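Local coordinates for protein putative surface-anchored fimbrial subunit (Corynebacterium diphtheriae, PDB 3HR6) that forms the shaft of a Corynebacterium diphtheriae pilus as its major pilin, built of tandem Ig-like modules and probably contributing to adhesion, at residues A[95-103]-A[115-123]; A[34-45]-A[75-86]. One frame throughout, in Å; residues are numbered along the deposited sequence.

Contact 1: residues A[95-103]-A[115-123]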
# COMPACT_ATOMS: atom_id res chain seq x y z
N THR A 95 -31.22 20.02 -19.93
CA THR A 95 -31.77 21.28 -20.43
C THR A 95 -30.65 22.00 -21.17
O THR A 95 -29.48 21.91 -20.77
CB THR A 95 -32.32 22.18 -19.27
OG1 THR A 95 -31.23 22.82 -18.59
CG2 THR A 95 -33.09 21.36 -18.24
N PRO A 96 -30.97 22.67 -22.27
CA PRO A 96 -29.93 23.43 -22.95
C PRO A 96 -29.24 24.44 -22.02
O PRO A 96 -29.92 25.24 -21.38
CB PRO A 96 -30.69 24.12 -24.09
CG PRO A 96 -31.84 23.20 -24.37
CD PRO A 96 -32.23 22.63 -23.04
N ALA A 97 -27.92 24.37 -21.91
CA ALA A 97 -27.16 25.22 -20.99
C ALA A 97 -25.67 25.15 -21.30
O ALA A 97 -25.27 24.38 -22.16
CB ALA A 97 -27.41 24.79 -19.56
N LEU A 98 -24.87 25.97 -20.62
CA LEU A 98 -23.41 25.79 -20.55
C LEU A 98 -23.11 24.87 -19.38
O LEU A 98 -23.62 25.09 -18.26
CB LEU A 98 -22.67 27.13 -20.37
CG LEU A 98 -21.13 27.11 -20.41
CD1 LEU A 98 -20.62 26.64 -21.76
CD2 LEU A 98 -20.54 28.50 -20.08
N TYR A 99 -22.33 23.82 -19.62
CA TYR A 99 -21.99 22.88 -18.57
C TYR A 99 -20.52 22.86 -18.24
O TYR A 99 -19.67 23.27 -19.02
CB TYR A 99 -22.47 21.46 -18.92
CG TYR A 99 -23.98 21.35 -18.89
CD1 TYR A 99 -24.65 21.02 -17.72
CD2 TYR A 99 -24.75 21.58 -20.04
CE1 TYR A 99 -26.03 20.92 -17.68
CE2 TYR A 99 -26.15 21.48 -20.00
CZ TYR A 99 -26.77 21.14 -18.82
OH TYR A 99 -28.16 21.05 -18.74
N LEU A 100 -20.21 22.39 -17.04
CA LEU A 100 -18.85 22.20 -16.61
C LEU A 100 -18.69 20.75 -16.18
O LEU A 100 -19.47 20.25 -15.36
CB LEU A 100 -18.50 23.19 -15.49
CG LEU A 100 -17.08 23.04 -14.93
CD1 LEU A 100 -16.09 23.77 -15.79
CD2 LEU A 100 -17.04 23.53 -13.45
N VAL A 101 -17.72 20.06 -16.79
CA VAL A 101 -17.46 18.66 -16.51
C VAL A 101 -16.22 18.59 -15.63
O VAL A 101 -15.15 19.08 -16.01
CB VAL A 101 -17.24 17.84 -17.82
CG1 VAL A 101 -16.72 16.44 -17.52
CG2 VAL A 101 -18.54 17.79 -18.64
N VAL A 102 -16.35 17.97 -14.47
CA VAL A 102 -15.25 17.88 -13.51
C VAL A 102 -14.91 16.41 -13.28
O VAL A 102 -15.69 15.68 -12.70
CB VAL A 102 -15.58 18.56 -12.16
CG1 VAL A 102 -14.42 18.38 -11.16
CG2 VAL A 102 -15.86 20.04 -12.37
N GLN A 103 -13.74 15.97 -13.71
CA GLN A 103 -13.28 14.64 -13.29
C GLN A 103 -12.93 14.67 -11.81
O GLN A 103 -12.30 15.61 -11.33
CB GLN A 103 -12.07 14.14 -14.06
CG GLN A 103 -11.84 12.66 -13.78
CD GLN A 103 -10.80 11.99 -14.66
OE1 GLN A 103 -10.18 12.61 -15.54
NE2 GLN A 103 -10.60 10.69 -14.43
N GLN A 115 -8.50 18.26 -15.99
CA GLN A 115 -8.95 19.53 -15.46
C GLN A 115 -10.42 19.75 -15.79
O GLN A 115 -10.95 19.16 -16.75
CB GLN A 115 -8.16 20.68 -16.09
CG GLN A 115 -6.66 20.47 -16.03
CD GLN A 115 -6.16 20.52 -14.64
OE1 GLN A 115 -6.49 21.46 -13.91
NE2 GLN A 115 -5.35 19.53 -14.26
N PRO A 116 -11.10 20.61 -15.01
CA PRO A 116 -12.45 21.01 -15.39
C PRO A 116 -12.50 21.66 -16.76
O PRO A 116 -11.55 22.32 -17.18
CB PRO A 116 -12.83 22.01 -14.31
CG PRO A 116 -11.97 21.64 -13.16
CD PRO A 116 -10.69 21.24 -13.74
N PHE A 117 -13.60 21.44 -17.48
CA PHE A 117 -13.76 22.05 -18.78
C PHE A 117 -15.22 22.31 -19.10
O PHE A 117 -16.11 21.65 -18.60
CB PHE A 117 -13.09 21.19 -19.86
CG PHE A 117 -13.74 19.84 -20.08
CD1 PHE A 117 -14.68 19.66 -21.08
CD2 PHE A 117 -13.38 18.75 -19.31
CE1 PHE A 117 -15.28 18.44 -21.29
CE2 PHE A 117 -13.98 17.53 -19.49
CZ PHE A 117 -14.90 17.35 -20.51
N LEU A 118 -15.44 23.30 -19.96
CA LEU A 118 -16.78 23.74 -20.33
C LEU A 118 -17.26 22.96 -21.55
O LEU A 118 -16.47 22.59 -22.43
CB LEU A 118 -16.76 25.23 -20.65
CG LEU A 118 -16.43 26.22 -19.52
CD1 LEU A 118 -16.12 27.61 -20.08
CD2 LEU A 118 -17.56 26.25 -18.51
N VAL A 119 -18.57 22.68 -21.56
CA VAL A 119 -19.25 22.05 -22.70
C VAL A 119 -20.61 22.71 -22.86
O VAL A 119 -21.43 22.68 -21.95
CB VAL A 119 -19.53 20.54 -22.47
CG1 VAL A 119 -20.02 19.90 -23.72
CG2 VAL A 119 -18.27 19.80 -21.97
N ALA A 120 -20.85 23.27 -24.03
CA ALA A 120 -22.16 23.77 -24.39
C ALA A 120 -23.05 22.61 -24.87
O ALA A 120 -22.58 21.69 -25.55
CB ALA A 120 -22.05 24.85 -25.47
N ALA A 121 -24.34 22.66 -24.55
CA ALA A 121 -25.28 21.70 -25.11
C ALA A 121 -26.59 22.42 -25.32
O ALA A 121 -27.07 23.10 -24.42
CB ALA A 121 -25.44 20.47 -24.21
N PRO A 122 -27.16 22.33 -26.54
CA PRO A 122 -26.66 21.60 -27.69
C PRO A 122 -25.50 22.34 -28.36
O PRO A 122 -25.15 23.44 -27.94
CB PRO A 122 -27.89 21.55 -28.61
CG PRO A 122 -28.64 22.76 -28.28
CD PRO A 122 -28.43 23.03 -26.84
N GLN A 123 -24.92 21.74 -29.39
CA GLN A 123 -23.93 22.41 -30.22
C GLN A 123 -24.42 22.35 -31.65
O GLN A 123 -25.41 21.69 -31.93
CB GLN A 123 -22.57 21.73 -30.05
CG GLN A 123 -22.05 21.89 -28.65
CD GLN A 123 -20.73 21.23 -28.43
OE1 GLN A 123 -20.05 20.87 -29.39
NE2 GLN A 123 -20.35 21.05 -27.18
O HOH W 1 -12.79 17.27 -16.01

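Contact 2: residues A[34-45]-A[75-86]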
# COMPACT_ATOMS: atom_id res chain seq x y z
N VAL A 34 -11.35 4.68 -20.85
CA VAL A 34 -11.13 4.02 -19.58
C VAL A 34 -12.45 3.95 -18.82
O VAL A 34 -13.23 4.91 -18.81
CB VAL A 34 -10.07 4.79 -18.77
CG1 VAL A 34 -9.84 4.17 -17.36
CG2 VAL A 34 -8.75 4.88 -19.57
N ASP A 35 -12.73 2.80 -18.22
CA ASP A 35 -13.91 2.69 -17.38
C ASP A 35 -13.60 3.03 -15.93
O ASP A 35 -12.46 3.06 -15.52
CB ASP A 35 -14.52 1.29 -17.53
CG ASP A 35 -15.22 1.12 -18.85
OD1 ASP A 35 -15.70 2.12 -19.43
OD2 ASP A 35 -15.31 -0.02 -19.31
N GLY A 36 -14.66 3.36 -15.19
CA GLY A 36 -14.56 3.65 -13.78
C GLY A 36 -14.05 5.04 -13.47
O GLY A 36 -13.67 5.32 -12.35
N MET A 37 -14.00 5.91 -14.50
CA MET A 37 -13.53 7.27 -14.29
C MET A 37 -14.73 8.09 -13.88
O MET A 37 -15.78 8.02 -14.52
CB MET A 37 -12.84 7.81 -15.54
CG MET A 37 -11.60 7.04 -15.92
SD MET A 37 -10.25 7.31 -14.77
CE MET A 37 -10.23 5.80 -13.78
N SER A 38 -14.57 8.88 -12.82
CA SER A 38 -15.68 9.53 -12.15
C SER A 38 -15.73 11.00 -12.53
O SER A 38 -14.74 11.71 -12.44
CB SER A 38 -15.51 9.39 -10.64
OG SER A 38 -16.53 10.13 -9.99
N PHE A 39 -16.91 11.44 -12.98
CA PHE A 39 -17.13 12.78 -13.40
C PHE A 39 -18.36 13.35 -12.75
O PHE A 39 -19.36 12.66 -12.62
CB PHE A 39 -17.33 12.83 -14.90
CG PHE A 39 -16.11 12.50 -15.67
CD1 PHE A 39 -15.22 13.49 -16.07
CD2 PHE A 39 -15.85 11.19 -16.03
CE1 PHE A 39 -14.07 13.17 -16.78
CE2 PHE A 39 -14.73 10.87 -16.73
CZ PHE A 39 -13.83 11.86 -17.11
N THR A 40 -18.27 14.62 -12.38
CA THR A 40 -19.44 15.37 -12.00
C THR A 40 -19.75 16.41 -13.09
O THR A 40 -18.87 17.13 -13.59
CB THR A 40 -19.23 16.03 -10.63
OG1 THR A 40 -18.96 15.01 -9.66
CG2 THR A 40 -20.45 16.82 -10.20
N LEU A 41 -21.03 16.44 -13.48
CA LEU A 41 -21.57 17.46 -14.36
C LEU A 41 -22.19 18.58 -13.53
O LEU A 41 -23.00 18.33 -12.65
CB LEU A 41 -22.60 16.85 -15.31
CG LEU A 41 -23.08 17.77 -16.43
CD1 LEU A 41 -21.99 18.00 -17.50
CD2 LEU A 41 -24.37 17.21 -17.06
N TYR A 42 -21.77 19.81 -13.80
CA TYR A 42 -22.36 21.03 -13.24
C TYR A 42 -22.94 21.89 -14.35
O TYR A 42 -22.37 21.97 -15.45
CB TYR A 42 -21.29 21.88 -12.56
CG TYR A 42 -20.64 21.24 -11.36
CD1 TYR A 42 -21.20 21.42 -10.09
CD2 TYR A 42 -19.48 20.49 -11.47
CE1 TYR A 42 -20.63 20.86 -8.99
CE2 TYR A 42 -18.89 19.93 -10.36
CZ TYR A 42 -19.49 20.11 -9.11
OH TYR A 42 -18.95 19.58 -7.98
N ARG A 43 -24.04 22.57 -14.04
CA ARG A 43 -24.58 23.62 -14.92
C ARG A 43 -23.96 24.97 -14.55
O ARG A 43 -23.82 25.28 -13.38
CB ARG A 43 -26.10 23.71 -14.80
CG ARG A 43 -26.72 24.81 -15.68
CD ARG A 43 -28.23 24.66 -15.84
NE ARG A 43 -28.57 23.28 -16.19
CZ ARG A 43 -29.17 22.39 -15.39
NH1 ARG A 43 -29.55 22.71 -14.15
NH2 ARG A 43 -29.40 21.16 -15.85
N VAL A 44 -23.53 25.73 -15.56
CA VAL A 44 -23.01 27.08 -15.31
C VAL A 44 -24.19 28.02 -15.12
O VAL A 44 -25.00 28.23 -16.03
CB VAL A 44 -22.08 27.56 -16.41
CG1 VAL A 44 -21.55 28.95 -16.10
CG2 VAL A 44 -20.93 26.59 -16.55
N ASN A 45 -24.29 28.58 -13.92
CA ASN A 45 -25.42 29.45 -13.60
C ASN A 45 -25.44 30.70 -14.45
O ASN A 45 -24.40 31.29 -14.74
CB ASN A 45 -25.40 29.83 -12.11
CG ASN A 45 -25.59 28.65 -11.21
OD1 ASN A 45 -25.46 28.75 -9.99
ND2 ASN A 45 -25.91 27.50 -11.80
N LYS A 75 -20.98 29.74 -8.59
CA LYS A 75 -21.31 30.07 -9.96
C LYS A 75 -21.85 28.88 -10.77
O LYS A 75 -22.29 29.06 -11.90
CB LYS A 75 -20.08 30.66 -10.64
CG LYS A 75 -19.48 31.84 -9.88
CD LYS A 75 -18.92 32.91 -10.82
CE LYS A 75 -18.87 34.26 -10.11
NZ LYS A 75 -18.07 35.28 -10.86
N VAL A 76 -21.80 27.68 -10.20
CA VAL A 76 -22.31 26.47 -10.86
C VAL A 76 -23.28 25.72 -9.93
O VAL A 76 -23.23 25.89 -8.71
CB VAL A 76 -21.15 25.54 -11.31
CG1 VAL A 76 -20.15 26.31 -12.17
CG2 VAL A 76 -20.45 24.93 -10.10
N THR A 77 -24.13 24.88 -10.53
CA THR A 77 -25.03 23.98 -9.81
C THR A 77 -24.80 22.54 -10.27
O THR A 77 -24.87 22.25 -11.47
CB THR A 77 -26.50 24.35 -10.11
OG1 THR A 77 -26.69 25.76 -9.92
CG2 THR A 77 -27.46 23.57 -9.21
N LYS A 78 -24.54 21.64 -9.32
CA LYS A 78 -24.33 20.21 -9.60
C LYS A 78 -25.58 19.59 -10.21
O LYS A 78 -26.69 19.90 -9.78
CB LYS A 78 -23.91 19.43 -8.33
CG LYS A 78 -23.68 17.93 -8.58
CD LYS A 78 -23.14 17.17 -7.38
CE LYS A 78 -23.48 15.68 -7.53
NZ LYS A 78 -22.84 14.75 -6.55
N VAL A 79 -25.38 18.76 -11.24
CA VAL A 79 -26.46 18.02 -11.89
C VAL A 79 -26.41 16.56 -11.47
O VAL A 79 -27.40 16.00 -11.01
CB VAL A 79 -26.35 18.06 -13.43
CG1 VAL A 79 -27.47 17.23 -14.02
CG2 VAL A 79 -26.40 19.50 -13.97
N ALA A 80 -25.25 15.94 -11.66
CA ALA A 80 -25.09 14.54 -11.33
C ALA A 80 -23.63 14.16 -11.35
O ALA A 80 -22.77 14.92 -11.79
CB ALA A 80 -25.86 13.67 -12.30
N THR A 81 -23.36 12.98 -10.82
CA THR A 81 -22.04 12.41 -10.87
C THR A 81 -22.16 10.96 -11.31
O THR A 81 -23.09 10.26 -10.90
CB THR A 81 -21.30 12.54 -9.51
OG1 THR A 81 -19.95 12.10 -9.66
CG2 THR A 81 -22.00 11.73 -8.42
N LYS A 82 -21.24 10.51 -12.16
CA LYS A 82 -21.18 9.09 -12.49
C LYS A 82 -19.83 8.65 -13.03
O LYS A 82 -18.98 9.46 -13.39
CB LYS A 82 -22.27 8.69 -13.47
CG LYS A 82 -22.22 9.38 -14.77
CD LYS A 82 -23.44 9.01 -15.67
CE LYS A 82 -24.73 9.64 -15.18
NZ LYS A 82 -25.92 9.28 -16.02
N LYS A 83 -19.69 7.34 -13.12
CA LYS A 83 -18.47 6.73 -13.60
C LYS A 83 -18.65 6.24 -15.04
O LYS A 83 -19.74 5.88 -15.48
CB LYS A 83 -18.10 5.55 -12.69
CG LYS A 83 -17.49 5.99 -11.39
CD LYS A 83 -17.27 4.79 -10.48
CE LYS A 83 -16.60 5.19 -9.20
NZ LYS A 83 -17.55 5.96 -8.37
N THR A 84 -17.57 6.28 -15.80
CA THR A 84 -17.64 5.77 -17.16
C THR A 84 -17.85 4.23 -17.12
O THR A 84 -17.34 3.52 -16.22
CB THR A 84 -16.36 6.11 -17.92
OG1 THR A 84 -15.22 5.67 -17.17
CG2 THR A 84 -16.27 7.65 -18.15
N GLU A 85 -18.65 3.76 -18.04
CA GLU A 85 -18.84 2.33 -18.26
C GLU A 85 -18.99 2.16 -19.76
O GLU A 85 -19.63 2.98 -20.42
CB GLU A 85 -20.08 1.83 -17.51
CG GLU A 85 -20.25 0.30 -17.53
CD GLU A 85 -19.14 -0.50 -16.81
OE1 GLU A 85 -18.26 0.07 -16.09
OE2 GLU A 85 -19.15 -1.73 -16.97
N GLY A 86 -18.35 1.13 -20.30
CA GLY A 86 -18.29 0.96 -21.76
C GLY A 86 -17.65 2.15 -22.45
O GLY A 86 -18.02 2.49 -23.60

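Contact 1: residues A[95-103]-A[115-123]
Val101 lies beside Phe117, with which it forms a hydrogen-bonded antiparallel pair, its CB over one face of the ring and offset toward the rim. That CB sits 3.9 Å from the centroid of the Phe117 ring, a CH-pi contact, and Val101 CG1 reaches Phe117 CE2 at 3.5 Å. A first torsion of 66° puts the Phe117 CG between the backbone N and the carbonyl carbon and leans the ring toward strand 97-103, over Val101. The other branch, Val101 CG2, meets Val119 CG2 at 3.9 Å. On the opposite face of the sheet Leu118 CD2 touches both Leu98 CD2 (4.1 Å) and Leu100 CD1, while Pro116 CB nestles against Leu100 CD1 and Val102 CG2.

Between these two apolar layers six backbone hydrogen bonds join the pairs Ala97-Ala121, Tyr99-Val119 and Val101-Phe117. Where the strands part, a water takes over: it donates to Val101 O and Gln115 O and accepts from Gln103 N. At the far end the Tyr99 hydroxyl donates to Thr95 O (2.6 Å) on a lone pair in the carbonyl plane, and is also bonded to Arg43.

Strand 97-103 is hydrogen-bonded along its other edge to strand 38-44, and strand 117-124 pairs with 131-143. The face bearing Tyr99, Val101 and Ala121 packs on strand 5-13, while Phe117 also touches Val137 and Pro139.

Contact 2: residues A[34-45]-A[75-86]
Thr84 turns its OG1 between its own backbone N and carbonyl carbon (chi1 53°), which carries the hydroxyl into the turn at 34-37. There OG1 donates to Val34 O at 2.7 Å and accepts from Met37 N at 2.9 Å. The backbone of Thr84 adds two more bonds, its O receiving Gly36 N and its N reaching Met37 O, so one residue clasps the start of the strand. Its methyl, anti to the carbonyl carbon, is left to meet Phe39, CG2 lying 3.8 Å from CE2.

On the face bearing Thr40 and Tyr42, the Tyr42 ring leans across the other strand: CD1 comes within 3.6 Å of Val76 CG2, and CE1 equally near Lys78 CB. The extended Lys78 chain crosses the Thr40 side chain at about a right angle, its CG against Thr40 CG2. Thr40 OG1 is hydrogen-bonded to Glu104. On the other face, Val79 CG2 lies over one face of the Arg43 guanidinium, 3.9 Å from NH2; that NH2 is hydrogen-bonded to Tyr99.

Leu41 O accepts a firm bond from Val79 N (2.8 Å) and a weak one from Ala80 N. Val79 and Ala80 thus both face Leu41, the signature of a classic beta bulge, here set within an antiparallel strand pair of the N-terminal pilin domain's beta sandwich.

Contacts 1 and 2 share one sheet of the N-terminal D1 domain, their centres about 10 Å apart. They follow in series along the chain, 34-45 with 75-86 closing before 95-103 with 115-123 begins. Strands 38-44 and 97-103 are neighbours and join them: Leu100 N lies 2.7 Å from Tyr42 O, and Leu98 O lies 2.8 Å from Val44 N, both probable hydrogen bonds. The strands therefore run 76-83, 38-44, 97-103, 117-124, all antiparallel to their neighbours. This continuous backbone network ties together widely separated parts of the domain's sequence. Both contacts lie away from the calcium site, within one of the pilin's tandem modules.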